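Local coordinates for phytochromobilin synthase (Solanum lycopersicum, PDB 6KME), which binds biliverdin IX alpha and probably reduces it with electrons from ferredoxin to phytochromobilin, the chromophore precursor of plant phytochromes, at residues L50-Q56 with M73-A78; H79-R85 with D99-K105; P106-L110 with M209-E215. The protein carries 1 engineered substitution. All coordinates share one frame; numbering follows the deposited sequence. Where two conformers were deposited one is given.

Contact 1: residues L50-Q56 with M73-A78; sequences LSPSPLQ and MLSFEA
Glu77 O is held twice by Ser51: the backbone N of Ser51 makes a short, nearly straight bond of 2.7 Å to it, and Ser51 OG adds a weak one at 3.4 Å. Leu50 CA leans on the same oxygen through a CA-H...O contact. The return bond, Glu77 N to Ser51 O at 2.8 Å, completes an antiparallel hydrogen-bonded pair. Next along, Pro52 and Phe76 form a non-hydrogen-bonded pair. Ser53 N then bonds to Ser75 O from well above the carbonyl plane, as segment 50-56 swings away into the 3-10 turn at 54-56. An ST turn starts that swing. With chi1 at 164°, Ser53 OG lies beside its own carbonyl carbon and accepts from Leu55 N at 2.9 Å. A water also bonded to Ser53 OG donates to Glu77 OE1 at 2.9 Å, tying the turn to the carboxylate. Where the backbones part, the amide of Gln56 takes over the pairing: Gln56 OE1 accepts from Ser75 N and Gln56 NE2 donates to Met73 O, each at 2.9 Å. A bend at chi2 (70°) brings the amide alongside the strand, with Met73 O almost in its plane. Gln56 was modelled in two conformers, and this describes one of them. At the other end Leu50 crosses Phe76 at about a right angle, its CD2 lying 3.9 Å from Phe76 CB, while Ser51 O sits at the edge of the ring. The hairpin is the margin of the large sheet: strand 69-77 lies between the outermost strand 51-63 and strand 81-91. Leu50, Leu74 and Phe76 pack against helix 34-47, and Leu55, Met73 and Ser75 meet Phe261 of helix 251-262.

Contact 2: residues H79-R85 with D99-K105; sequences HKIRLLR and DFAAFPK
A classic beta bulge marks the open end of the hairpin formed by strands 81-91 and 96-104: Arg82 and Leu83 both face Phe103. Phe103 O takes a sound bond from Leu83 N at 3.1 Å, in the carbonyl plane, and a weak, strongly bent one from Arg82 N. Regular antiparallel pairing follows, with Phe103 N bonded almost straight to Leu83 O at 2.8 Å and Arg85 paired in both directions with Ala101. Before the bulge, Lys105 N bonds to Lys80 O, and its extended side chain carries NZ to His79 O at 3.0 Å. Arg85 dominates one face. Bent at chi2 (-71°), it lays its guanidinium over Ala101, whose CB sits 3.4 Å above the centre of that plane. Arg85 NH1 at 2.8 Å and NH2 at 3.0 Å grip the single oxygen Asp99 OD1 in a salt bridge, both from the same side of the carboxylate, well above its plane. Phe103 stands with its ring at 90° to this guanidinium, CE2 being 3.6 Å from Arg85 NE, whereas the Arg82 guanidinium runs only 8° from parallel to the ring. Outside the hairpin, Arg85 NE bonds to Leu262 O, and Arg82 NH2 to Gln228 and Asn264. A leucine in place of Arg85 would probably cost Asp99 OD1 its two-nitrogen grip, leaving Asp99 a long, weak ion pair with Arg235, and Leu262 O without this donor. On the reverse face, Leu84 CD1 packs 3.6 Å from Phe100 CZ and also meets Ala102, beneath helix 188-211. Helix 218-238 lies over Phe103 on the Arg85 face. Asp99 touches the bound biliverdin, so the hairpin serves the pocket of a ferredoxin-dependent bilin reductase, whose alpha/beta/alpha sandwich holds the bilin beside its central antiparallel sheet.

Contact 3: residues P106-L110 with M209-E215; sequences PEFDL and MDRSEGE
Phe108 presents its ring edge to Ser212: the hydroxyl OG lies in the ring plane, 3.4 Å from Phe108 CD1, and is equally close to CB. Phe108 CE1 also comes 3.5 Å from Gly214 N, obliquely to the ring. Leu110 approaches Ser212 as well, its CG 3.6 Å from Ser212 OG, and its two methyls divide the work. Leu110 CD1 rests near Ser212 CB, while Leu110 CD2 lies 3.5 Å from Met209 N. The serine reaches in between Phe108 and Leu110 because its OG is turned opposite to its own N (chi1 -173°). A water sits among Asp109 OD1, Ser212 OG and Glu213 O. Asp109 is held mainly elsewhere, by Lys145 and Tyr146. One direct hydrogen bond joins the two segments, Glu215 N to Glu107 O at 2.8 Å with an angle of 164° at the hydrogen; Glu215 CB packs on that same oxygen. Here the loop between strands 96-104 and 112-119 packs against the connection from helix 188-211 to helix 218-238, at the edge of the alpha/beta/alpha sandwich of the bilin reductases.

Contacts 1 and 2 are successive hairpins of one antiparallel sheet, joined where Phe76 N probably bonds to Leu84 O between strands 69-77 and 81-91. Contact 2 is the buried one, with a charged pair beside the bilin and aromatic rings set among helices. Contact 1, at the sheet margin, is only partly buried and supplements its backbone bonds with serine hydroxyls, a glutamine amide and a water. Contact 3 is also partly buried, but pairs a loop with the last part of a helix and the loop that follows it, across nearly a hundred residues, with little backbone bonding. Lys80 bridges contacts 2 and 3: its NZ probably bonds to Ser212 O and Met209 O. Contacts 1 and 3 do not touch.

Contact 1: residues L50-Q56 with M73-A78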
loop_
_atom_site.group_PDB
_atom_site.type_symbol
_atom_site.label_atom_id
_atom_site.label_comp_id
_atom_site.label_asym_id
_atom_site.label_seq_id
_atom_site.Cartn_x
_atom_site.Cartn_y
_atom_site.Cartn_z
ATOM N N LEU A 50 6.188 -3.589 -19.175
ATOM C CA LEU A 50 4.886 -3.086 -18.779
ATOM C C LEU A 50 4.026 -2.819 -20.005
ATOM O O LEU A 50 4.513 -2.438 -21.078
ATOM C CB LEU A 50 5.035 -1.812 -17.946
ATOM C CG LEU A 50 5.655 -1.932 -16.556
ATOM C CD1 LEU A 50 6.002 -0.546 -16.002
ATOM C CD2 LEU A 50 4.694 -2.633 -15.597
ATOM N N SER A 51 2.729 -3.049 -19.846
ATOM C CA SER A 51 1.776 -2.666 -20.867
ATOM C C SER A 51 0.741 -1.731 -20.250
ATOM O O SER A 51 0.537 -1.747 -19.030
ATOM C CB SER A 51 1.093 -3.896 -21.490
ATOM O OG SER A 51 0.448 -4.688 -20.513
ATOM N N PRO A 52 0.102 -0.880 -21.047
ATOM C CA PRO A 52 -0.870 0.059 -20.473
ATOM C C PRO A 52 -2.070 -0.676 -19.891
ATOM O O PRO A 52 -2.576 -1.636 -20.477
ATOM C CB PRO A 52 -1.268 0.927 -21.673
ATOM C CG PRO A 52 -1.013 0.063 -22.863
ATOM C CD PRO A 52 0.181 -0.771 -22.517
ATOM N N SER A 53 -2.515 -0.232 -18.709
ATOM C CA SER A 53 -3.788 -0.722 -18.200
ATOM C C SER A 53 -4.947 -0.054 -18.934
ATOM O O SER A 53 -4.857 1.119 -19.305
ATOM C CB SER A 53 -3.914 -0.441 -16.697
ATOM O OG SER A 53 -5.259 -0.567 -16.253
ATOM N N PRO A 54 -6.058 -0.774 -19.136
ATOM C CA PRO A 54 -7.277 -0.118 -19.637
ATOM C C PRO A 54 -7.750 1.020 -18.750
ATOM O O PRO A 54 -8.504 1.879 -19.216
ATOM C CB PRO A 54 -8.308 -1.256 -19.666
ATOM C CG PRO A 54 -7.517 -2.520 -19.546
ATOM C CD PRO A 54 -6.289 -2.186 -18.788
ATOM N N LEU A 55 -7.336 1.056 -17.486
ATOM C CA LEU A 55 -7.744 2.156 -16.616
ATOM C C LEU A 55 -7.211 3.503 -17.096
ATOM O O LEU A 55 -7.783 4.537 -16.741
ATOM C CB LEU A 55 -7.285 1.887 -15.178
ATOM C CG LEU A 55 -8.002 0.747 -14.449
ATOM C CD1 LEU A 55 -7.302 0.395 -13.121
ATOM C CD2 LEU A 55 -9.459 1.116 -14.214
ATOM N N GLN A 56 -6.148 3.513 -17.913
ATOM C CA GLN A 56 -5.583 4.791 -18.327
ATOM C C GLN A 56 -6.573 5.621 -19.139
ATOM O O GLN A 56 -6.431 6.849 -19.184
ATOM C CB GLN A 56 -4.284 4.573 -19.119
ATOM C CG GLN A 56 -3.359 5.806 -19.166
ATOM C CD GLN A 56 -2.692 6.132 -17.826
ATOM O OE1 GLN A 56 -1.833 5.388 -17.350
ATOM N NE2 GLN A 56 -3.074 7.257 -17.229
ATOM N N MET A 73 -2.790 10.312 -12.452
ATOM C CA MET A 73 -2.926 8.871 -12.289
ATOM C C MET A 73 -2.319 8.127 -13.470
ATOM O O MET A 73 -2.505 8.513 -14.632
ATOM C CB MET A 73 -4.394 8.485 -12.115
ATOM C CG MET A 73 -4.967 9.005 -10.810
ATOM S SD MET A 73 -6.753 8.998 -10.732
ATOM C CE MET A 73 -7.165 10.413 -11.762
ATOM N N LEU A 74 -1.603 7.047 -13.163
ATOM C CA LEU A 74 -0.978 6.197 -14.168
ATOM C C LEU A 74 -1.288 4.746 -13.837
ATOM O O LEU A 74 -1.435 4.394 -12.670
ATOM C CB LEU A 74 0.531 6.404 -14.205
ATOM C CG LEU A 74 1.077 7.782 -14.542
ATOM C CD1 LEU A 74 2.542 7.810 -14.158
ATOM C CD2 LEU A 74 0.906 8.064 -16.036
ATOM N N SER A 75 -1.391 3.896 -14.859
ATOM C CA SER A 75 -1.660 2.496 -14.564
ATOM C C SER A 75 -1.065 1.603 -15.650
ATOM O O SER A 75 -1.025 1.962 -16.834
ATOM C CB SER A 75 -3.165 2.228 -14.387
ATOM O OG SER A 75 -3.936 2.716 -15.476
ATOM N N PHE A 76 -0.602 0.431 -15.222
ATOM C CA PHE A 76 0.086 -0.506 -16.100
ATOM C C PHE A 76 -0.214 -1.918 -15.626
ATOM O O PHE A 76 -0.719 -2.132 -14.518
ATOM C CB PHE A 76 1.599 -0.258 -16.111
ATOM C CG PHE A 76 1.981 1.133 -16.516
ATOM C CD1 PHE A 76 2.124 1.464 -17.855
ATOM C CD2 PHE A 76 2.183 2.114 -15.557
ATOM C CE1 PHE A 76 2.475 2.748 -18.225
ATOM C CE2 PHE A 76 2.529 3.397 -15.928
ATOM C CZ PHE A 76 2.667 3.717 -17.249
ATOM N N GLU A 77 0.102 -2.886 -16.479
ATOM C CA GLU A 77 0.133 -4.279 -16.073
ATOM C C GLU A 77 1.345 -4.941 -16.707
ATOM O O GLU A 77 2.055 -4.337 -17.522
ATOM C CB GLU A 77 -1.170 -5.017 -16.430
ATOM C CG GLU A 77 -1.674 -4.833 -17.845
ATOM C CD GLU A 77 -3.084 -5.383 -18.014
ATOM O OE1 GLU A 77 -4.057 -4.705 -17.604
ATOM O OE2 GLU A 77 -3.213 -6.513 -18.526
ATOM N N ALA A 78 1.594 -6.186 -16.292
ATOM C CA ALA A 78 2.710 -6.986 -16.795
ATOM C C ALA A 78 2.330 -8.450 -16.625
ATOM O O ALA A 78 1.260 -8.768 -16.093
ATOM C CB ALA A 78 4.018 -6.636 -16.071
HETATM O O HOH W 1 -5.313 -3.227 -15.387
#

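Contact 2: residues H79-R85 with D99-K105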
loop_
_atom_site.group_PDB
_atom_site.type_symbol
_atom_site.label_atom_id
_atom_site.label_comp_id
_atom_site.label_asym_id
_atom_site.label_seq_id
_atom_site.Cartn_x
_atom_site.Cartn_y
_atom_site.Cartn_z
ATOM N N HIS A 79 3.213 -9.351 -17.067
ATOM C CA HIS A 79 2.847 -10.766 -17.069
ATOM C C HIS A 79 2.457 -11.259 -15.678
ATOM O O HIS A 79 1.511 -12.042 -15.535
ATOM C CB HIS A 79 3.974 -11.637 -17.615
ATOM C CG HIS A 79 3.614 -13.088 -17.659
ATOM N ND1 HIS A 79 2.776 -13.618 -18.619
ATOM C CD2 HIS A 79 3.939 -14.114 -16.836
ATOM C CE1 HIS A 79 2.617 -14.911 -18.399
ATOM N NE2 HIS A 79 3.319 -15.239 -17.329
ATOM N N LYS A 80 3.190 -10.843 -14.647
ATOM C CA LYS A 80 2.886 -11.266 -13.281
ATOM C C LYS A 80 2.142 -10.215 -12.467
ATOM O O LYS A 80 1.735 -10.512 -11.338
ATOM C CB LYS A 80 4.180 -11.652 -12.541
ATOM C CG LYS A 80 4.971 -12.770 -13.251
ATOM C CD LYS A 80 6.282 -13.072 -12.532
ATOM C CE LYS A 80 7.124 -14.113 -13.302
ATOM N NZ LYS A 80 8.404 -14.330 -12.560
ATOM N N ILE A 81 1.947 -9.011 -13.004
ATOM C CA ILE A 81 1.388 -7.884 -12.261
ATOM C C ILE A 81 -0.011 -7.618 -12.795
ATOM O O ILE A 81 -0.180 -7.223 -13.957
ATOM C CB ILE A 81 2.274 -6.640 -12.379
ATOM C CG1 ILE A 81 3.691 -6.975 -11.903
ATOM C CG2 ILE A 81 1.692 -5.462 -11.572
ATOM C CD1 ILE A 81 4.695 -5.900 -12.202
ATOM N N ARG A 82 -1.022 -7.851 -11.953
ATOM C CA ARG A 82 -2.389 -7.496 -12.323
ATOM C C ARG A 82 -2.538 -5.990 -12.532
ATOM O O ARG A 82 -3.201 -5.545 -13.480
ATOM C CB ARG A 82 -3.364 -7.992 -11.245
ATOM C CG ARG A 82 -4.839 -7.822 -11.591
ATOM C CD ARG A 82 -5.745 -8.314 -10.486
ATOM N NE ARG A 82 -5.630 -7.504 -9.260
ATOM C CZ ARG A 82 -6.200 -6.319 -9.076
ATOM N NH1 ARG A 82 -6.933 -5.778 -10.041
ATOM N NH2 ARG A 82 -6.040 -5.671 -7.920
ATOM N N LEU A 83 -1.931 -5.187 -11.664
ATOM C CA LEU A 83 -2.119 -3.738 -11.727
ATOM C C LEU A 83 -0.964 -3.049 -11.025
ATOM O O LEU A 83 -0.709 -3.306 -9.845
ATOM C CB LEU A 83 -3.451 -3.318 -11.091
ATOM C CG LEU A 83 -3.653 -1.800 -11.065
ATOM C CD1 LEU A 83 -3.565 -1.189 -12.487
ATOM C CD2 LEU A 83 -4.978 -1.442 -10.393
ATOM N N LEU A 84 -0.270 -2.183 -11.746
ATOM C CA LEU A 84 0.686 -1.253 -11.167
ATOM C C LEU A 84 0.106 0.136 -11.382
ATOM O O LEU A 84 -0.118 0.536 -12.527
ATOM C CB LEU A 84 2.053 -1.373 -11.839
ATOM C CG LEU A 84 3.198 -0.490 -11.341
ATOM C CD1 LEU A 84 3.582 -0.912 -9.951
ATOM C CD2 LEU A 84 4.413 -0.617 -12.283
ATOM N N ARG A 85 -0.153 0.866 -10.292
ATOM C CA ARG A 85 -0.856 2.134 -10.441
ATOM C C ARG A 85 -0.317 3.165 -9.455
ATOM O O ARG A 85 0.124 2.836 -8.345
ATOM C CB ARG A 85 -2.382 1.943 -10.298
ATOM C CG ARG A 85 -2.977 2.184 -8.906
ATOM C CD ARG A 85 -2.588 1.098 -7.912
ATOM N NE ARG A 85 -3.244 1.244 -6.598
ATOM C CZ ARG A 85 -2.822 2.047 -5.623
ATOM N NH1 ARG A 85 -1.763 2.815 -5.812
ATOM N NH2 ARG A 85 -3.465 2.083 -4.454
ATOM N N ASP A 99 0.585 7.705 -3.794
ATOM C CA ASP A 99 0.068 6.357 -3.554
ATOM C C ASP A 99 0.482 5.517 -4.753
ATOM O O ASP A 99 -0.069 5.680 -5.846
ATOM C CB ASP A 99 -1.454 6.332 -3.377
ATOM C CG ASP A 99 -1.995 4.922 -3.000
ATOM O OD1 ASP A 99 -1.332 3.908 -3.318
ATOM O OD2 ASP A 99 -3.080 4.832 -2.376
ATOM N N PHE A 100 1.432 4.612 -4.526
ATOM C CA PHE A 100 2.022 3.755 -5.544
ATOM C C PHE A 100 1.916 2.320 -5.047
ATOM O O PHE A 100 2.348 2.025 -3.929
ATOM C CB PHE A 100 3.486 4.168 -5.776
ATOM C CG PHE A 100 4.177 3.399 -6.855
ATOM C CD1 PHE A 100 4.785 2.185 -6.579
ATOM C CD2 PHE A 100 4.226 3.898 -8.150
ATOM C CE1 PHE A 100 5.430 1.470 -7.594
ATOM C CE2 PHE A 100 4.850 3.186 -9.162
ATOM C CZ PHE A 100 5.453 1.975 -8.878
ATOM N N ALA A 101 1.314 1.436 -5.848
ATOM C CA ALA A 101 1.133 0.045 -5.445
ATOM C C ALA A 101 1.292 -0.889 -6.638
ATOM O O ALA A 101 0.985 -0.534 -7.780
ATOM C CB ALA A 101 -0.251 -0.199 -4.814
ATOM N N ALA A 102 1.764 -2.100 -6.348
ATOM C CA ALA A 102 1.843 -3.184 -7.320
ATOM C C ALA A 102 1.028 -4.353 -6.787
ATOM O O ALA A 102 1.328 -4.884 -5.708
ATOM C CB ALA A 102 3.292 -3.593 -7.574
ATOM N N PHE A 103 -0.019 -4.722 -7.528
ATOM C CA PHE A 103 -0.883 -5.842 -7.190
ATOM C C PHE A 103 -0.552 -7.016 -8.098
ATOM O O PHE A 103 -0.657 -6.878 -9.332
ATOM C CB PHE A 103 -2.350 -5.463 -7.361
ATOM C CG PHE A 103 -2.807 -4.307 -6.481
ATOM C CD1 PHE A 103 -2.438 -4.233 -5.150
ATOM C CD2 PHE A 103 -3.626 -3.309 -7.001
ATOM C CE1 PHE A 103 -2.868 -3.173 -4.350
ATOM C CE2 PHE A 103 -4.063 -2.247 -6.211
ATOM C CZ PHE A 103 -3.682 -2.178 -4.885
ATOM N N PRO A 104 -0.199 -8.181 -7.562
ATOM C CA PRO A 104 0.107 -9.332 -8.426
ATOM C C PRO A 104 -1.150 -10.031 -8.927
ATOM O O PRO A 104 -2.234 -9.928 -8.346
ATOM C CB PRO A 104 0.920 -10.256 -7.507
ATOM C CG PRO A 104 0.436 -9.927 -6.122
ATOM C CD PRO A 104 0.027 -8.468 -6.131
ATOM N N LYS A 105 -0.986 -10.748 -10.046
ATOM C CA LYS A 105 -2.020 -11.671 -10.460
ATOM C C LYS A 105 -2.106 -12.799 -9.432
ATOM O O LYS A 105 -1.103 -13.150 -8.805
ATOM C CB LYS A 105 -1.731 -12.224 -11.861
ATOM C CG LYS A 105 -1.846 -11.164 -12.953
ATOM C CD LYS A 105 -1.501 -11.689 -14.334
ATOM C CE LYS A 105 -1.475 -10.547 -15.345
ATOM N NZ LYS A 105 -1.031 -11.005 -16.696
#

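Contact 3: residues P106-L110 with M209-E215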
loop_
_atom_site.group_PDB
_atom_site.type_symbol
_atom_site.label_atom_id
_atom_site.label_comp_id
_atom_site.label_asym_id
_atom_site.label_seq_id
_atom_site.Cartn_x
_atom_site.Cartn_y
_atom_site.Cartn_z
ATOM N N PRO A 106 -3.300 -13.352 -9.210
ATOM C CA PRO A 106 -3.461 -14.347 -8.136
ATOM C C PRO A 106 -2.614 -15.601 -8.309
ATOM O O PRO A 106 -2.408 -16.325 -7.330
ATOM C CB PRO A 106 -4.961 -14.674 -8.185
ATOM C CG PRO A 106 -5.583 -13.458 -8.794
ATOM C CD PRO A 106 -4.591 -12.967 -9.805
ATOM N N GLU A 107 -2.121 -15.885 -9.513
ATOM C CA GLU A 107 -1.222 -17.020 -9.701
ATOM C C GLU A 107 0.148 -16.804 -9.054
ATOM O O GLU A 107 0.874 -17.777 -8.826
ATOM C CB GLU A 107 -1.049 -17.306 -11.197
ATOM C CG GLU A 107 -2.287 -17.877 -11.892
ATOM C CD GLU A 107 -3.375 -16.841 -12.159
ATOM O OE1 GLU A 107 -3.089 -15.622 -12.095
ATOM O OE2 GLU A 107 -4.523 -17.253 -12.439
ATOM N N PHE A 108 0.521 -15.563 -8.765
ATOM C CA PHE A 108 1.833 -15.233 -8.211
ATOM C C PHE A 108 1.642 -14.660 -6.814
ATOM O O PHE A 108 1.262 -13.494 -6.659
ATOM C CB PHE A 108 2.556 -14.254 -9.124
ATOM C CG PHE A 108 2.697 -14.757 -10.533
ATOM C CD1 PHE A 108 3.786 -15.535 -10.900
ATOM C CD2 PHE A 108 1.722 -14.491 -11.477
ATOM C CE1 PHE A 108 3.912 -16.012 -12.193
ATOM C CE2 PHE A 108 1.835 -14.969 -12.772
ATOM C CZ PHE A 108 2.932 -15.733 -13.134
ATOM N N ASP A 109 1.945 -15.467 -5.792
ATOM C CA ASP A 109 1.620 -15.084 -4.414
ATOM C C ASP A 109 2.576 -14.043 -3.827
ATOM O O ASP A 109 2.835 -14.040 -2.615
ATOM C CB ASP A 109 1.594 -16.332 -3.525
ATOM C CG ASP A 109 2.974 -16.933 -3.305
ATOM O OD1 ASP A 109 3.885 -16.685 -4.125
ATOM O OD2 ASP A 109 3.142 -17.659 -2.300
ATOM N N LEU A 110 3.063 -13.130 -4.669
ATOM C CA LEU A 110 3.985 -12.083 -4.236
ATOM C C LEU A 110 3.364 -11.172 -3.181
ATOM O O LEU A 110 2.144 -10.966 -3.154
ATOM C CB LEU A 110 4.405 -11.211 -5.420
ATOM C CG LEU A 110 5.408 -11.789 -6.403
ATOM C CD1 LEU A 110 5.145 -11.215 -7.785
ATOM C CD2 LEU A 110 6.806 -11.456 -5.918
ATOM N N MET A 209 9.793 -10.590 -7.530
ATOM C CA MET A 209 9.056 -10.867 -8.762
ATOM C C MET A 209 9.844 -11.789 -9.699
ATOM O O MET A 209 9.273 -12.729 -10.267
ATOM C CB MET A 209 8.682 -9.561 -9.465
ATOM C CG MET A 209 7.868 -9.798 -10.755
ATOM S SD MET A 209 7.427 -8.284 -11.641
ATOM C CE MET A 209 8.927 -7.974 -12.555
ATOM N N ASP A 210 11.156 -11.551 -9.863
ATOM C CA ASP A 210 11.981 -12.426 -10.709
ATOM C C ASP A 210 11.806 -13.892 -10.352
ATOM O O ASP A 210 11.780 -14.758 -11.235
ATOM C CB ASP A 210 13.470 -12.109 -10.557
ATOM C CG ASP A 210 13.855 -10.739 -11.069
ATOM O OD1 ASP A 210 13.056 -10.101 -11.799
ATOM O OD2 ASP A 210 14.996 -10.325 -10.743
ATOM N N ARG A 211 11.742 -14.191 -9.056
ATOM C CA ARG A 211 11.739 -15.558 -8.550
ATOM C C ARG A 211 10.333 -16.132 -8.385
ATOM O O ARG A 211 10.192 -17.288 -7.974
ATOM C CB ARG A 211 12.485 -15.607 -7.204
ATOM C CG ARG A 211 13.831 -16.323 -7.263
ATOM C CD ARG A 211 14.885 -15.526 -8.023
ATOM N NE ARG A 211 16.178 -16.221 -8.070
ATOM C CZ ARG A 211 17.178 -15.994 -7.217
ATOM N NH1 ARG A 211 17.037 -15.095 -6.250
ATOM N NH2 ARG A 211 18.322 -16.662 -7.322
ATOM N N SER A 212 9.295 -15.358 -8.693
ATOM C CA SER A 212 7.925 -15.808 -8.505
ATOM C C SER A 212 7.529 -16.755 -9.628
ATOM O O SER A 212 7.505 -16.366 -10.802
ATOM C CB SER A 212 6.986 -14.603 -8.438
ATOM O OG SER A 212 5.676 -14.996 -8.088
ATOM N N GLU A 213 7.236 -18.000 -9.272
ATOM C CA GLU A 213 6.744 -18.982 -10.221
ATOM C C GLU A 213 5.230 -19.090 -10.081
ATOM O O GLU A 213 4.680 -18.939 -8.985
ATOM C CB GLU A 213 7.417 -20.337 -9.999
ATOM C CG GLU A 213 8.948 -20.260 -9.947
ATOM C CD GLU A 213 9.602 -20.156 -11.336
ATOM O OE1 GLU A 213 9.130 -20.836 -12.278
ATOM O OE2 GLU A 213 10.590 -19.393 -11.478
ATOM N N GLY A 214 4.555 -19.310 -11.203
ATOM C CA GLY A 214 3.107 -19.318 -11.187
ATOM C C GLY A 214 2.560 -20.540 -10.470
ATOM O O GLY A 214 3.067 -21.655 -10.611
ATOM N N GLU A 215 1.511 -20.314 -9.684
ATOM C CA GLU A 215 0.787 -21.398 -9.033
ATOM C C GLU A 215 -0.033 -22.182 -10.057
ATOM O O GLU A 215 -0.687 -21.603 -10.930
ATOM C CB GLU A 215 -0.127 -20.822 -7.938
ATOM C CG GLU A 215 -0.942 -21.851 -7.166
ATOM C CD GLU A 215 -0.068 -22.866 -6.461
ATOM O OE1 GLU A 215 0.639 -22.480 -5.505
ATOM O OE2 GLU A 215 -0.067 -24.044 -6.880
HETATM O O HOH W 2 4.995 -17.026 -6.790
#